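Local coordinates for protein cytochrome c (Shewanella violacea, PDB 6A3L) that binds a covalently attached heme c and, as a cytochrome c' family member, probably takes part in electron transfer, at residues G1-E5 with E58-Q62. Sequence-based numbering, arbitrary orientation.
Sequences GNFKE and EGFIQ
Asn2 and Glu58 join the N-terminal tail to the loop that follows helix 39-53, at one end of the four-helix bundle of cytochrome c'. The amide of Asn2 gives one hydrogen bond, ND2 to OE2 of Glu58, 3.2 Å long and almost straight at 177°. The acceptor lies in the amide plane, and the amide and carboxylate are nearly coplanar, 13° apart. Beside this bond, Phe3 reaches across with the far part of its ring. Its CZ meets CG of Glu58 at 3.6 Å, and its CE1 comes within 3.4 Å of the Glu58 carbonyl O. Further along the ring, CD1 touches CG2 of Ile61 at 3.9 Å. The Glu58 side chain is extended, with CG anti to the backbone N (chi1 176°). This lays CG against the ring and carries the carboxylate on to Asn2.

Helix 6-31 packs against the contact through Ala9, which Phe3 and Ile61 both touch, and Tyr12, whose ring meets that of Phe3. From the second subunit, Arg45 forms a salt bridge with OE1 of Glu58, and the His22 ring lies nearly parallel to that of Phe3. On the heme side, Gly59 O accepts a hydrogen bond from heme-binding Arg13, and Phe60, the centre of an inverse gamma turn, touches the heme itself.

With an alanine in place of Glu58, Arg45 of the second subunit would probably lose this countercharge, Asn2 this acceptor and the Phe3 ring the cover of CG. OE2 takes the Asn2 N-H and OE1 takes Arg45 of the second subunit. In this small surface contact the carboxylate thus probably helps tie the N-terminus to the dimer interface, by a hydrogen bond on the tail side and a salt bridge on the subunit side.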
loop_
_atom_site.group_PDB
_atom_site.type_symbol
_atom_site.label_atom_id
_atom_site.label_comp_id
_atom_site.label_asym_id
_atom_site.label_seq_id
_atom_site.Cartn_x
_atom_site.Cartn_y
_atom_site.Cartn_z
ATOM N N GLY A 1 -7.307 -17.585 -10.578
ATOM C CA GLY A 1 -6.376 -16.623 -10.007
ATOM C C GLY A 1 -6.972 -15.854 -8.847
ATOM O O GLY A 1 -8.127 -16.088 -8.472
ATOM N N ASN A 2 -6.188 -14.947 -8.251
ATOM C CA ASN A 2 -6.707 -14.179 -7.121
ATOM C C ASN A 2 -7.752 -13.150 -7.555
ATOM O O ASN A 2 -8.731 -12.914 -6.828
ATOM C CB ASN A 2 -5.571 -13.512 -6.355
ATOM C CG ASN A 2 -5.854 -13.447 -4.864
ATOM O OD1 ASN A 2 -6.852 -14.006 -4.383
ATOM N ND2 ASN A 2 -4.982 -12.765 -4.119
ATOM N N PHE A 3 -7.586 -12.575 -8.745
ATOM C CA PHE A 3 -8.429 -11.486 -9.226
ATOM C C PHE A 3 -9.581 -12.030 -10.064
ATOM O O PHE A 3 -9.369 -12.831 -10.982
ATOM C CB PHE A 3 -7.586 -10.509 -10.044
ATOM C CG PHE A 3 -6.355 -10.056 -9.333
ATOM C CD1 PHE A 3 -5.125 -10.620 -9.621
ATOM C CD2 PHE A 3 -6.431 -9.089 -8.344
ATOM C CE1 PHE A 3 -3.991 -10.217 -8.944
ATOM C CE2 PHE A 3 -5.292 -8.682 -7.669
ATOM C CZ PHE A 3 -4.072 -9.245 -7.970
ATOM N N LYS A 4 -10.800 -11.589 -9.739
ATOM C CA LYS A 4 -11.985 -12.077 -10.445
ATOM C C LYS A 4 -11.955 -11.716 -11.933
ATOM O O LYS A 4 -12.294 -12.551 -12.784
ATOM C CB LYS A 4 -13.243 -11.529 -9.768
ATOM C CG LYS A 4 -14.540 -12.048 -10.365
ATOM C CD LYS A 4 -15.519 -12.518 -9.293
ATOM C CE LYS A 4 -16.333 -13.702 -9.799
ATOM N NZ LYS A 4 -17.324 -13.288 -10.830
ATOM N N GLU A 5 -11.575 -10.477 -12.268
ATOM C CA GLU A 5 -11.452 -10.018 -13.653
ATOM C C GLU A 5 -10.127 -9.291 -13.830
ATOM O O GLU A 5 -9.469 -8.913 -12.856
ATOM C CB GLU A 5 -12.602 -9.096 -14.076
ATOM C CG GLU A 5 -13.964 -9.753 -14.053
ATOM C CD GLU A 5 -15.056 -8.808 -13.574
ATOM O OE1 GLU A 5 -16.208 -9.265 -13.373
ATOM O OE2 GLU A 5 -14.759 -7.605 -13.394
ATOM N N GLU A 58 2.106 -8.758 -8.537
ATOM C CA GLU A 58 0.957 -9.671 -8.565
ATOM C C GLU A 58 -0.128 -9.212 -9.532
ATOM O O GLU A 58 -0.825 -10.043 -10.130
ATOM C CB GLU A 58 0.384 -9.813 -7.151
ATOM C CG GLU A 58 -0.874 -10.666 -7.047
ATOM C CD GLU A 58 -1.297 -10.870 -5.618
ATOM O OE1 GLU A 58 -0.490 -10.546 -4.731
ATOM O OE2 GLU A 58 -2.430 -11.347 -5.373
ATOM N N GLY A 59 -0.280 -7.896 -9.703
ATOM C CA GLY A 59 -1.269 -7.349 -10.613
ATOM C C GLY A 59 -1.046 -7.661 -12.079
ATOM O O GLY A 59 -1.976 -7.531 -12.875
ATOM N N PHE A 60 0.167 -8.024 -12.473
ATOM C CA PHE A 60 0.450 -8.204 -13.894
ATOM C C PHE A 60 0.173 -9.642 -14.325
ATOM O O PHE A 60 1.021 -10.354 -14.860
ATOM C CB PHE A 60 1.873 -7.753 -14.206
ATOM C CG PHE A 60 2.044 -6.272 -14.065
ATOM C CD1 PHE A 60 1.646 -5.428 -15.083
ATOM C CD2 PHE A 60 2.508 -5.727 -12.884
ATOM C CE1 PHE A 60 1.764 -4.063 -14.943
ATOM C CE2 PHE A 60 2.630 -4.375 -12.736
ATOM C CZ PHE A 60 2.253 -3.534 -13.757
ATOM N N ILE A 61 -1.091 -10.028 -14.155
ATOM C CA ILE A 61 -1.494 -11.333 -14.637
ATOM C C ILE A 61 -1.565 -11.303 -16.155
ATOM O O ILE A 61 -1.701 -10.254 -16.792
ATOM C CB ILE A 61 -2.836 -11.774 -14.026
ATOM C CG1 ILE A 61 -3.995 -10.951 -14.584
ATOM C CG2 ILE A 61 -2.795 -11.721 -12.504
ATOM C CD1 ILE A 61 -5.382 -11.559 -14.251
ATOM N N GLN A 62 -1.484 -12.477 -16.740
ATOM C CA GLN A 62 -1.467 -12.566 -18.180
ATOM C C GLN A 62 -2.861 -12.293 -18.723
ATOM O O GLN A 62 -3.874 -12.585 -18.073
ATOM C CB GLN A 62 -0.975 -13.951 -18.569
ATOM C CG GLN A 62 -0.291 -14.046 -19.886
ATOM C CD GLN A 62 0.479 -15.332 -19.960
ATOM O OE1 GLN A 62 1.710 -15.338 -19.873
ATOM N NE2 GLN A 62 -0.244 -16.442 -20.073
#